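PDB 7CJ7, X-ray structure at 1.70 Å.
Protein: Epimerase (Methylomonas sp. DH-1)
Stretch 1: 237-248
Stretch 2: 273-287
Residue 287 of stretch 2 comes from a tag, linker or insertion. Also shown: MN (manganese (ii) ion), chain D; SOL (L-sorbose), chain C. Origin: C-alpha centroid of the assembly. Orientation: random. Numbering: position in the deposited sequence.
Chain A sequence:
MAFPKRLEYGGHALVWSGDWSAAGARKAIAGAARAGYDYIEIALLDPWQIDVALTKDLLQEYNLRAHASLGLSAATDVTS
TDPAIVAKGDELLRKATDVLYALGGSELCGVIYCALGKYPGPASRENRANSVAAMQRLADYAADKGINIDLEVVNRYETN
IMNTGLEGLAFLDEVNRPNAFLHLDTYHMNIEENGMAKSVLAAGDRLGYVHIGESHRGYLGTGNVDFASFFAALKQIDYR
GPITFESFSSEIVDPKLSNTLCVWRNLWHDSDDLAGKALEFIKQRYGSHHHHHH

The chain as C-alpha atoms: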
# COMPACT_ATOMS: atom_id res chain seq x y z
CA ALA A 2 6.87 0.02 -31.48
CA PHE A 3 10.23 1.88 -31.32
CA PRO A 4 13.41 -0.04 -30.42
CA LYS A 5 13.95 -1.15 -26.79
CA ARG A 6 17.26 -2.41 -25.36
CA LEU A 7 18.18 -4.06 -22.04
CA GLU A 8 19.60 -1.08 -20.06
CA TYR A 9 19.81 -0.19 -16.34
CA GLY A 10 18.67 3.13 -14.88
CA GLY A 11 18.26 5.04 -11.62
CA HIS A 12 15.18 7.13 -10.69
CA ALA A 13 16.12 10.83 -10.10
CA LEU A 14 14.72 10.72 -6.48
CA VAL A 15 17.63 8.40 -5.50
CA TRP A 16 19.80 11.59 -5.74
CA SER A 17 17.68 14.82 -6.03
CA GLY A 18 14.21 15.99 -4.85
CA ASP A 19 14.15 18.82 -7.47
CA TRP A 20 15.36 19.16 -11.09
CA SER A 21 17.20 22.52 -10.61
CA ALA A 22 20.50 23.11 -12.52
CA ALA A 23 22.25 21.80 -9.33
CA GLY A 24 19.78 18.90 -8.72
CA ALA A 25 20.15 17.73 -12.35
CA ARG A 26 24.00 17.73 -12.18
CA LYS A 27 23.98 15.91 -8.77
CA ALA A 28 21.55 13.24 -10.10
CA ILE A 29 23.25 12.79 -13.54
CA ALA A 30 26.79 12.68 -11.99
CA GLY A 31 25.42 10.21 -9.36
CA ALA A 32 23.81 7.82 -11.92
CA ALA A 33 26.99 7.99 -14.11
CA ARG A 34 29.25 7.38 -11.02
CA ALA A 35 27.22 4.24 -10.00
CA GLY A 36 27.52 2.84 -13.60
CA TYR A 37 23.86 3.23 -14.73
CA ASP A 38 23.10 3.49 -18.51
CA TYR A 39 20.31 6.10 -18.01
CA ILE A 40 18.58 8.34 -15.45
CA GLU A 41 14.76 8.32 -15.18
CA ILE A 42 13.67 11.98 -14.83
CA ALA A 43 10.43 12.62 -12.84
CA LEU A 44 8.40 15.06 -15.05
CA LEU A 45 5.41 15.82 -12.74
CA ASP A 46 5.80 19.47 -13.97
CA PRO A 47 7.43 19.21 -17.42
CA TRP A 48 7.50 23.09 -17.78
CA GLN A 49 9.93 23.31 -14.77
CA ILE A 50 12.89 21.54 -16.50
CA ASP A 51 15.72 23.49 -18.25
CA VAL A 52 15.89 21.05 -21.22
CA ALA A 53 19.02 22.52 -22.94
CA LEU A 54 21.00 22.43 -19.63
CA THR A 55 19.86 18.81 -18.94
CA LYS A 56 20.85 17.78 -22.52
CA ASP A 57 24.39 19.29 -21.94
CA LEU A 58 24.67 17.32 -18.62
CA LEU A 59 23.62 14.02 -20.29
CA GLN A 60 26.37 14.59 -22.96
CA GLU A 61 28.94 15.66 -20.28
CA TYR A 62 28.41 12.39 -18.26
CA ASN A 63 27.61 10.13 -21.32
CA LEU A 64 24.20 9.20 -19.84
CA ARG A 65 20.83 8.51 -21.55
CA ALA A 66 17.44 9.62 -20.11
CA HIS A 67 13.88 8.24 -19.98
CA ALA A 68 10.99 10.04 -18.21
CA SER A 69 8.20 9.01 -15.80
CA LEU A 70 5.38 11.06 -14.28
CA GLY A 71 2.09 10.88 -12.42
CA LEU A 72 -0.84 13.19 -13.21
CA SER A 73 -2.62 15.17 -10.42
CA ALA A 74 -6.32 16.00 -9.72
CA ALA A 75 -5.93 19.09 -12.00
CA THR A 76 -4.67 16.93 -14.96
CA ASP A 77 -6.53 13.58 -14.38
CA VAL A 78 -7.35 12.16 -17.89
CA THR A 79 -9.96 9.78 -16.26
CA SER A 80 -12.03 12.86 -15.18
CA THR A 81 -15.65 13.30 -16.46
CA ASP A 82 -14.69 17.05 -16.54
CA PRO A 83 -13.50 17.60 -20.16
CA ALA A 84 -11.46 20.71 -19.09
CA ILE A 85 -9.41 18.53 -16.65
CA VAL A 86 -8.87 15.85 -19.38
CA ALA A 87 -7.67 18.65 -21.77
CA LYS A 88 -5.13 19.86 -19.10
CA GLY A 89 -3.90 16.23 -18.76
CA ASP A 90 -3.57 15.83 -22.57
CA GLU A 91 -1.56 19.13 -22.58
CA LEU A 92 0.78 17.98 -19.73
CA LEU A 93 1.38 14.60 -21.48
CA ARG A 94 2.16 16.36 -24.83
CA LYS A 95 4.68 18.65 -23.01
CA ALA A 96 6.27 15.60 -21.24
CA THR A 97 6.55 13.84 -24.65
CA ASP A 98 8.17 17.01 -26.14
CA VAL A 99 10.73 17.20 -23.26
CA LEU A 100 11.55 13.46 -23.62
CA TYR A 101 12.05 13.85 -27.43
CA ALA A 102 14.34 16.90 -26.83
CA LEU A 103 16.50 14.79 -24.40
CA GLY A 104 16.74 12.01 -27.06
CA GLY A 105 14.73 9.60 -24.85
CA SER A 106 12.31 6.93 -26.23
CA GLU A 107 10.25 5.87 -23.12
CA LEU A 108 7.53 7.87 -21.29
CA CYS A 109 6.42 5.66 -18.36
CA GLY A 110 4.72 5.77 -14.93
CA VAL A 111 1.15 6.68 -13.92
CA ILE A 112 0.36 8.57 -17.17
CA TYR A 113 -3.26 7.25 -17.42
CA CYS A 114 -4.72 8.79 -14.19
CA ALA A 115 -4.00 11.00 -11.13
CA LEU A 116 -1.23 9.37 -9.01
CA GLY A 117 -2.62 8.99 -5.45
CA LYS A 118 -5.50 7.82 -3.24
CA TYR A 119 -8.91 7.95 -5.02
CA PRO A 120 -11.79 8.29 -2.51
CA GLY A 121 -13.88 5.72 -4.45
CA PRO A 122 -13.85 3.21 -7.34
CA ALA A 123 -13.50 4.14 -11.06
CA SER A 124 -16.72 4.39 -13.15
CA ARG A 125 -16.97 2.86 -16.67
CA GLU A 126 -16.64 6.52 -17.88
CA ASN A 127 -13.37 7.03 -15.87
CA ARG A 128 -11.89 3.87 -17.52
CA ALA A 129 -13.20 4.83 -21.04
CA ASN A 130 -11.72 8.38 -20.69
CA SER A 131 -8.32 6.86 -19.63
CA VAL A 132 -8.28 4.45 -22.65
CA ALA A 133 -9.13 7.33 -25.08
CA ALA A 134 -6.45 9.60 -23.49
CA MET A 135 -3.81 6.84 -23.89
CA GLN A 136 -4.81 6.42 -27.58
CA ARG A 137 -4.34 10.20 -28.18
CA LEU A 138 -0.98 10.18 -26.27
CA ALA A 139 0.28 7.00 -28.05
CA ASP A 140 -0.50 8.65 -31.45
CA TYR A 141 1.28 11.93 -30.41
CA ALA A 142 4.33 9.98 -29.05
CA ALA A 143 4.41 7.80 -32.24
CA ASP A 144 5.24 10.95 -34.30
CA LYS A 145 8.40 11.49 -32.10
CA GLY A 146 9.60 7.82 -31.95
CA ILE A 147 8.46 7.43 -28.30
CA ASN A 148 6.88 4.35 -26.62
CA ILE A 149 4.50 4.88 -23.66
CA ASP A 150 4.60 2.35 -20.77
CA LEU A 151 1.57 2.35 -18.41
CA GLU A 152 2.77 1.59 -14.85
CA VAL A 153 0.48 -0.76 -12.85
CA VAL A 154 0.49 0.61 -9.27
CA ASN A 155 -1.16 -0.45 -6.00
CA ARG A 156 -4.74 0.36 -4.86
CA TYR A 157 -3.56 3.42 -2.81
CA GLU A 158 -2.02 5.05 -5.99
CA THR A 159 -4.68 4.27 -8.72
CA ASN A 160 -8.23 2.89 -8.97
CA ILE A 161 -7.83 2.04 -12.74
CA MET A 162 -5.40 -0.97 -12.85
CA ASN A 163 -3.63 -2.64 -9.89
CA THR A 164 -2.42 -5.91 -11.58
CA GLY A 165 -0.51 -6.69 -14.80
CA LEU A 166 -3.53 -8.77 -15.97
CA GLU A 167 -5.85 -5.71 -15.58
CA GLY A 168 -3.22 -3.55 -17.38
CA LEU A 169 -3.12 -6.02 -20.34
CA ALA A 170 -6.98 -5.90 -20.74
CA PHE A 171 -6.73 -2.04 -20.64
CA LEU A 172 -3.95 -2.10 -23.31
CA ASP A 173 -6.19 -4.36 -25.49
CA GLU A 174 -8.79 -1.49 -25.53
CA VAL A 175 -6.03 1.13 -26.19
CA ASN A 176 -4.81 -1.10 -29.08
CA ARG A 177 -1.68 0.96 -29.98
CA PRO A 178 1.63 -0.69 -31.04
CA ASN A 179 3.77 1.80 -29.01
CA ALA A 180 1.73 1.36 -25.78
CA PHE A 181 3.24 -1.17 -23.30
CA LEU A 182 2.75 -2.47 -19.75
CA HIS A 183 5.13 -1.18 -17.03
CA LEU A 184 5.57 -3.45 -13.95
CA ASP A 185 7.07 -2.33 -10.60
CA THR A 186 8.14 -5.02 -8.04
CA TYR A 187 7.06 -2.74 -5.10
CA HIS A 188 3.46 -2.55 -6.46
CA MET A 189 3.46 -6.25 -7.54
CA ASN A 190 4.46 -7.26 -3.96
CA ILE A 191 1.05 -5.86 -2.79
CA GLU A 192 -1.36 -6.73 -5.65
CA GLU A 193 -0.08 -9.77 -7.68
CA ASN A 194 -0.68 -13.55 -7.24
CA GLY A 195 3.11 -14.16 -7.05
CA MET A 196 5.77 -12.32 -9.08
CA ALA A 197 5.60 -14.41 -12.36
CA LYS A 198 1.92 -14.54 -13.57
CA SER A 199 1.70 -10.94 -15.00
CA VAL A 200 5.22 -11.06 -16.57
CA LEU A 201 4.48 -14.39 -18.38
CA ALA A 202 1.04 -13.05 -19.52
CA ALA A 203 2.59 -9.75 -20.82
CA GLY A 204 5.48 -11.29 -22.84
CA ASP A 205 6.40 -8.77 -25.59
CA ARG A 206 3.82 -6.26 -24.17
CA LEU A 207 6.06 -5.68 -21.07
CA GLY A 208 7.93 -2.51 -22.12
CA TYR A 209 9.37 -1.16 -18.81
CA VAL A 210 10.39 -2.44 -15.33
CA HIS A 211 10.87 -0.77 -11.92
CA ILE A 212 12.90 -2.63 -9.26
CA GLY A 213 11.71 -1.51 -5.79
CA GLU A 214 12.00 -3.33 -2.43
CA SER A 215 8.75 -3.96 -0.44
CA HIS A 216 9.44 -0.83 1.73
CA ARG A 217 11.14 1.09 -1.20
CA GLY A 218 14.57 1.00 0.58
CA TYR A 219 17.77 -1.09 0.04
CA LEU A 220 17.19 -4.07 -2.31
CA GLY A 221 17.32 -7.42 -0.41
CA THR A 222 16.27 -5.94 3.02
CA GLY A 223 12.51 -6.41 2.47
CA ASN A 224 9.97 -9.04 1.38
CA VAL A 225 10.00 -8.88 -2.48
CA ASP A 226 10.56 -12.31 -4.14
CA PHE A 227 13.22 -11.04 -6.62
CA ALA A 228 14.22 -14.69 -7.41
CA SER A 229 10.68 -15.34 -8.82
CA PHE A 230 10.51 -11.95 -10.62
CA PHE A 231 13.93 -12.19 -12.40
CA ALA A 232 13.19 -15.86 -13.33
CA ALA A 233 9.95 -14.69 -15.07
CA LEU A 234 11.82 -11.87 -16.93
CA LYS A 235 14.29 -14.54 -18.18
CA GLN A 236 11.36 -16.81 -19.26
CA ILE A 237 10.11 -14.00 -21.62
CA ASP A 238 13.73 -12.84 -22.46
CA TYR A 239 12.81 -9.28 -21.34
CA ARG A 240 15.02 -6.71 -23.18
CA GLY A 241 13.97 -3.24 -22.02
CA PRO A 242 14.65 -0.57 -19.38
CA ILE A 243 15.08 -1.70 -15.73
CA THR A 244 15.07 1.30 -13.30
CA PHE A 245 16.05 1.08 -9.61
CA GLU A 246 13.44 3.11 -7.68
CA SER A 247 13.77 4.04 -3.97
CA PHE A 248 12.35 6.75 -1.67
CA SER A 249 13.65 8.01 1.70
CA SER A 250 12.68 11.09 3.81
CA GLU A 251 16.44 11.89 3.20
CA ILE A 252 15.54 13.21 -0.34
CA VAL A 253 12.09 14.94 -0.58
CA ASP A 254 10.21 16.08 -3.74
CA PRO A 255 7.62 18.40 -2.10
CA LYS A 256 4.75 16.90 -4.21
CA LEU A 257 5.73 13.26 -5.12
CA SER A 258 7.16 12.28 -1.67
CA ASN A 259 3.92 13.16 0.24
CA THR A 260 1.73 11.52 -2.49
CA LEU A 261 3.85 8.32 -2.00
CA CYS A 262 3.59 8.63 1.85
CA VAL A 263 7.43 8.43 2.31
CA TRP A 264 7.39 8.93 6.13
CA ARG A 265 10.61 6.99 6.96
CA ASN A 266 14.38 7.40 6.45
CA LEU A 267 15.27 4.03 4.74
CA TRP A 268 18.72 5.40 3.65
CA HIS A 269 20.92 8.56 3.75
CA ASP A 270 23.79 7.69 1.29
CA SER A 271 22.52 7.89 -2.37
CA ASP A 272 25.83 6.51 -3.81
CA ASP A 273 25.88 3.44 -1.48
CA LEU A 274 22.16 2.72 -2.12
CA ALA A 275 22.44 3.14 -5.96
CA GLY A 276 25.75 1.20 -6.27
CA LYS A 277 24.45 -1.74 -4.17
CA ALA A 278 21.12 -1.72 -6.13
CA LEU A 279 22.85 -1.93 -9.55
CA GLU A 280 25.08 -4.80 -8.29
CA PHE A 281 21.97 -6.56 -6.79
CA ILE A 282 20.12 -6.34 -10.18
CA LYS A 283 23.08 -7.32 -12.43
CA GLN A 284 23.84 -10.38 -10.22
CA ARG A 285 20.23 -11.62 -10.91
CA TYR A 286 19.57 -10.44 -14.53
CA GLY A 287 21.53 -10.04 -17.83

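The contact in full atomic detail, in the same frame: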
# COMPACT_ATOMS: atom_id res chain seq x y z
N ILE A 237 10.62 -14.77 -20.45
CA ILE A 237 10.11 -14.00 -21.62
C ILE A 237 11.26 -13.26 -22.32
O ILE A 237 10.98 -12.44 -23.21
CB ILE A 237 8.98 -13.04 -21.20
CG1 ILE A 237 9.48 -11.88 -20.34
CG2 ILE A 237 7.85 -13.79 -20.52
CD1 ILE A 237 8.59 -10.66 -20.37
N ASP A 238 12.51 -13.53 -21.94
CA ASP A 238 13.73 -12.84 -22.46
C ASP A 238 13.49 -11.33 -22.52
O ASP A 238 13.69 -10.72 -23.60
CB ASP A 238 14.12 -13.33 -23.85
CG ASP A 238 15.45 -12.76 -24.31
OD1 ASP A 238 16.34 -12.57 -23.44
OD2 ASP A 238 15.59 -12.49 -25.52
N TYR A 239 13.09 -10.73 -21.41
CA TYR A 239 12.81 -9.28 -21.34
C TYR A 239 14.07 -8.49 -21.72
O TYR A 239 15.15 -8.68 -21.09
CB TYR A 239 12.34 -8.87 -19.95
CG TYR A 239 12.15 -7.38 -19.83
CD1 TYR A 239 11.09 -6.75 -20.44
CD2 TYR A 239 13.05 -6.60 -19.12
CE1 TYR A 239 10.90 -5.38 -20.35
CE2 TYR A 239 12.87 -5.23 -19.02
CZ TYR A 239 11.80 -4.62 -19.63
OH TYR A 239 11.62 -3.27 -19.54
N ARG A 240 13.94 -7.61 -22.71
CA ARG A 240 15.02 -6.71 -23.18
C ARG A 240 14.49 -5.28 -23.24
O ARG A 240 14.10 -4.82 -24.31
CB ARG A 240 15.57 -7.16 -24.53
CG ARG A 240 16.53 -8.33 -24.42
CD ARG A 240 17.10 -8.76 -25.76
NE ARG A 240 18.00 -9.89 -25.56
CZ ARG A 240 19.25 -9.79 -25.14
NH1 ARG A 240 19.98 -10.88 -24.98
NH2 ARG A 240 19.77 -8.61 -24.87
N GLY A 241 14.45 -4.62 -22.10
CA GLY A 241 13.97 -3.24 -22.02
C GLY A 241 14.55 -2.56 -20.79
O GLY A 241 15.34 -3.14 -20.07
N PRO A 242 14.16 -1.30 -20.54
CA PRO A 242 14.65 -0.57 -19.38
C PRO A 242 14.30 -1.27 -18.06
O PRO A 242 13.20 -1.79 -17.90
CB PRO A 242 13.96 0.80 -19.50
CG PRO A 242 13.63 0.91 -20.96
CD PRO A 242 13.29 -0.49 -21.40
N ILE A 243 15.27 -1.28 -17.15
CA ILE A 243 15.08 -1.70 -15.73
C ILE A 243 15.60 -0.56 -14.87
O ILE A 243 16.82 -0.31 -14.92
CB ILE A 243 15.83 -3.02 -15.46
CG1 ILE A 243 15.36 -4.13 -16.40
CG2 ILE A 243 15.69 -3.39 -13.99
CD1 ILE A 243 16.13 -5.43 -16.25
N THR A 244 14.72 0.14 -14.16
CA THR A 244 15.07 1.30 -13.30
C THR A 244 15.00 0.89 -11.83
O THR A 244 13.96 0.35 -11.40
CB THR A 244 14.11 2.48 -13.46
OG1 THR A 244 13.99 2.85 -14.83
CG2 THR A 244 14.55 3.69 -12.68
N PHE A 245 16.07 1.15 -11.08
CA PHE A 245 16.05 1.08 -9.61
C PHE A 245 15.30 2.31 -9.10
O PHE A 245 15.64 3.46 -9.47
CB PHE A 245 17.46 1.01 -9.03
CG PHE A 245 17.50 1.22 -7.54
CD1 PHE A 245 16.74 0.42 -6.70
CD2 PHE A 245 18.27 2.22 -6.98
CE1 PHE A 245 16.75 0.63 -5.32
CE2 PHE A 245 18.29 2.41 -5.61
CZ PHE A 245 17.54 1.62 -4.78
N GLU A 246 14.30 2.06 -8.26
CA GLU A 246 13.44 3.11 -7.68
C GLU A 246 13.45 2.95 -6.16
O GLU A 246 13.27 1.82 -5.66
CB GLU A 246 12.03 3.01 -8.25
CG GLU A 246 11.13 4.12 -7.78
CD GLU A 246 9.88 4.25 -8.64
OE1 GLU A 246 9.66 5.33 -9.22
OE2 GLU A 246 9.14 3.27 -8.72
N SER A 247 13.65 4.05 -5.45
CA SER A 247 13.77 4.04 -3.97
C SER A 247 13.44 5.42 -3.42
O SER A 247 13.86 6.42 -4.02
CB SER A 247 15.16 3.60 -3.56
OG SER A 247 15.26 3.49 -2.16
N PHE A 248 12.73 5.47 -2.30
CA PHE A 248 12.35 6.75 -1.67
C PHE A 248 12.70 6.70 -0.19
O PHE A 248 12.41 5.69 0.50
CB PHE A 248 10.87 7.04 -1.90
CG PHE A 248 10.47 7.10 -3.35
CD1 PHE A 248 10.65 8.25 -4.09
CD2 PHE A 248 9.92 5.99 -3.97
CE1 PHE A 248 10.30 8.29 -5.43
CE2 PHE A 248 9.57 6.04 -5.31
CZ PHE A 248 9.76 7.19 -6.03
N ASP A 273 25.82 4.82 -2.04
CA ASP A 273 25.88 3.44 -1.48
C ASP A 273 24.62 2.69 -1.94
O ASP A 273 24.72 1.55 -2.43
CB ASP A 273 25.98 3.47 0.04
CG ASP A 273 26.12 2.08 0.62
OD1 ASP A 273 27.18 1.47 0.42
OD2 ASP A 273 25.15 1.60 1.25
N LEU A 274 23.47 3.32 -1.76
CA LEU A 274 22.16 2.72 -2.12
C LEU A 274 22.16 2.36 -3.61
O LEU A 274 21.86 1.20 -3.92
CB LEU A 274 21.04 3.70 -1.80
CG LEU A 274 19.66 3.23 -2.22
CD1 LEU A 274 19.12 2.19 -1.24
CD2 LEU A 274 18.70 4.40 -2.35
N ALA A 275 22.51 3.30 -4.48
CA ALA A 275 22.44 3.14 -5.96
C ALA A 275 23.48 2.12 -6.44
O ALA A 275 23.15 1.32 -7.33
CB ALA A 275 22.63 4.47 -6.64
N GLY A 276 24.69 2.15 -5.89
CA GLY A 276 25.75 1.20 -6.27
C GLY A 276 25.36 -0.22 -5.89
O GLY A 276 25.51 -1.13 -6.74
N LYS A 277 24.84 -0.41 -4.68
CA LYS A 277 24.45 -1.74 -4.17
C LYS A 277 23.25 -2.24 -4.97
O LYS A 277 23.20 -3.45 -5.23
CB LYS A 277 24.16 -1.70 -2.67
CG LYS A 277 25.41 -1.69 -1.80
CD LYS A 277 25.12 -1.73 -0.33
CE LYS A 277 26.36 -1.84 0.52
NZ LYS A 277 26.16 -1.12 1.80
N ALA A 278 22.33 -1.35 -5.35
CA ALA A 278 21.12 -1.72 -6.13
C ALA A 278 21.55 -2.26 -7.50
O ALA A 278 21.02 -3.29 -7.92
CB ALA A 278 20.19 -0.55 -6.28
N LEU A 279 22.44 -1.54 -8.18
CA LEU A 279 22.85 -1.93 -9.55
C LEU A 279 23.53 -3.30 -9.48
O LEU A 279 23.24 -4.14 -10.34
CB LEU A 279 23.79 -0.88 -10.15
CG LEU A 279 24.08 -1.09 -11.64
CD1 LEU A 279 22.81 -1.37 -12.42
CD2 LEU A 279 24.82 0.11 -12.21
N GLU A 280 24.39 -3.50 -8.49
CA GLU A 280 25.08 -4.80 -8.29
C GLU A 280 24.04 -5.90 -8.02
O GLU A 280 24.17 -7.01 -8.58
CB GLU A 280 26.07 -4.70 -7.13
CG GLU A 280 26.89 -5.96 -6.91
CD GLU A 280 27.63 -5.99 -5.58
OE1 GLU A 280 27.05 -5.57 -4.55
OE2 GLU A 280 28.80 -6.42 -5.58
N PHE A 281 23.06 -5.62 -7.15
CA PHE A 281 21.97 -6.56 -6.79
C PHE A 281 21.25 -7.02 -8.07
O PHE A 281 21.01 -8.21 -8.27
CB PHE A 281 21.01 -5.89 -5.81
CG PHE A 281 19.90 -6.79 -5.31
CD1 PHE A 281 18.75 -6.97 -6.06
CD2 PHE A 281 20.01 -7.45 -4.10
CE1 PHE A 281 17.74 -7.81 -5.61
CE2 PHE A 281 19.00 -8.28 -3.65
CZ PHE A 281 17.87 -8.46 -4.41
N ILE A 282 20.88 -6.07 -8.93
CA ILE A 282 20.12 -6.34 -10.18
C ILE A 282 21.00 -7.13 -11.15
O ILE A 282 20.54 -8.16 -11.66
CB ILE A 282 19.59 -5.03 -10.78
CG1 ILE A 282 18.56 -4.38 -9.86
CG2 ILE A 282 19.05 -5.26 -12.18
CD1 ILE A 282 18.28 -2.94 -10.19
N LYS A 283 22.23 -6.70 -11.38
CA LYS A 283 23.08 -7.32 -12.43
C LYS A 283 23.47 -8.74 -12.01
O LYS A 283 23.70 -9.59 -12.89
CB LYS A 283 24.28 -6.42 -12.73
CG LYS A 283 23.93 -5.20 -13.55
CD LYS A 283 25.12 -4.50 -14.13
CE LYS A 283 24.71 -3.41 -15.08
NZ LYS A 283 25.87 -2.72 -15.68
N GLN A 284 23.51 -9.02 -10.71
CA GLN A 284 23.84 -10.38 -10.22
C GLN A 284 22.68 -11.33 -10.55
O GLN A 284 22.91 -12.56 -10.64
CB GLN A 284 24.12 -10.35 -8.72
CG GLN A 284 24.51 -11.70 -8.17
CD GLN A 284 24.71 -11.66 -6.67
OE1 GLN A 284 24.33 -12.59 -5.96
NE2 GLN A 284 25.29 -10.57 -6.19
N ARG A 285 21.47 -10.80 -10.76
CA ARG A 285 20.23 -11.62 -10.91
C ARG A 285 19.67 -11.55 -12.33
O ARG A 285 18.80 -12.38 -12.65
CB ARG A 285 19.18 -11.16 -9.91
CG ARG A 285 19.54 -11.54 -8.48
CD ARG A 285 18.81 -10.73 -7.43
NE ARG A 285 19.19 -11.21 -6.12
CZ ARG A 285 20.32 -10.88 -5.49
NH1 ARG A 285 20.58 -11.40 -4.31
NH2 ARG A 285 21.19 -10.05 -6.04
N TYR A 286 20.12 -10.60 -13.15
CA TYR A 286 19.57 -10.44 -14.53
C TYR A 286 20.64 -9.93 -15.50
O TYR A 286 21.36 -8.98 -15.16
CB TYR A 286 18.34 -9.53 -14.53
CG TYR A 286 17.52 -9.72 -15.77
CD1 TYR A 286 16.82 -10.90 -15.97
CD2 TYR A 286 17.53 -8.79 -16.80
CE1 TYR A 286 16.11 -11.13 -17.13
CE2 TYR A 286 16.81 -9.00 -17.97
CZ TYR A 286 16.10 -10.18 -18.13
OH TYR A 286 15.41 -10.41 -19.28
N GLY A 287 20.69 -10.51 -16.70
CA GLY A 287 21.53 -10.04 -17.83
C GLY A 287 22.97 -10.51 -17.70
O GLY A 287 23.23 -11.71 -17.74
MN MN D . 7.59 2.74 -10.06
C1 SOL C . 4.95 5.43 -7.90
O1 SOL C . 4.66 4.65 -6.77
C2 SOL C . 5.97 4.78 -8.78
O2 SOL C . 6.17 3.58 -8.71
C3 SOL C . 6.79 5.66 -9.71
O3 SOL C . 7.37 4.90 -10.74
C4 SOL C . 5.95 6.80 -10.28
O4 SOL C . 4.88 6.25 -11.05
C5 SOL C . 6.74 7.76 -11.17
O5 SOL C . 5.85 8.67 -11.80
C6 SOL C . 7.80 8.55 -10.43
O6 SOL C . 8.53 9.39 -11.33

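The centre of this contact is F245, packed against the helix of stretch 2. Its CA-to-CB bond points toward the helix, and its ring lies against A278. The methyl CB of A278 sits 3.3 Å from the centroid of the F245 ring and 8° off the ring normal. This is a CH-pi contact over one face of the ring. The CA atoms of F245 and A278 are 6.8 Å apart, the closest CA pair in the register here.

Other helix residues extend this apolar patch. L274 lies at the edge of the F245 ring, near its plane, with F245 CZ 3.7 Å from L274 CG. The ring also touches the backbone of A275, where F245 CE2 is 4.2 Å from A275 CA. One turn beyond A278, I282 reaches the base of the phenylalanine: F245 CB and I282 CD1 are 4.2 Å apart.

L274, A278 and I282 are spaced four residues apart, so they fall along one side of the helix. All three point toward stretch 1. The matching residues of stretch 1 are I243, F245 and S247, which also point toward the helix. T244 points away, as expected for alternation along an extended chain. The strand and helix axes approach to 9.5 Å, and their directions differ by 141°. The chains therefore run roughly antiparallel but cross obliquely. S247 pairs with L274 near the N-terminal end of stretch 2, and I243 meets I282 and Y286 towards its C-terminal end.

I243 carries the apolar packing outward. Its CG2 is 4.3 Å from I282 CG2, and its CD1 is 3.7 Å from Y286 CD2. At the other end, S247 OG lies 3.6 Å from L274 CD2. The hydroxyl is hydrogen-bonded elsewhere in the structure.

The polar edge is formed by Y286, near the C-terminal end of stretch 2. Its OH donates a short hydrogen bond to the backbone O of Y239, at 2.5 Å. This is the only hydrogen bond between the stretches. The Y286 OH is also 3.5 Å from Y239 CB, so the hydroxyl sits closely against the loop. Y239 in turn donates from its own OH to P242 O at 2.7 Å, which ties its side chain to the backbone of P242.

E246, next to F245, does not contact the helix. Its OE2 binds the manganese ion at 2.1 Å, and its OE1 lies 2.8 Å from O3 of the L-sorbose.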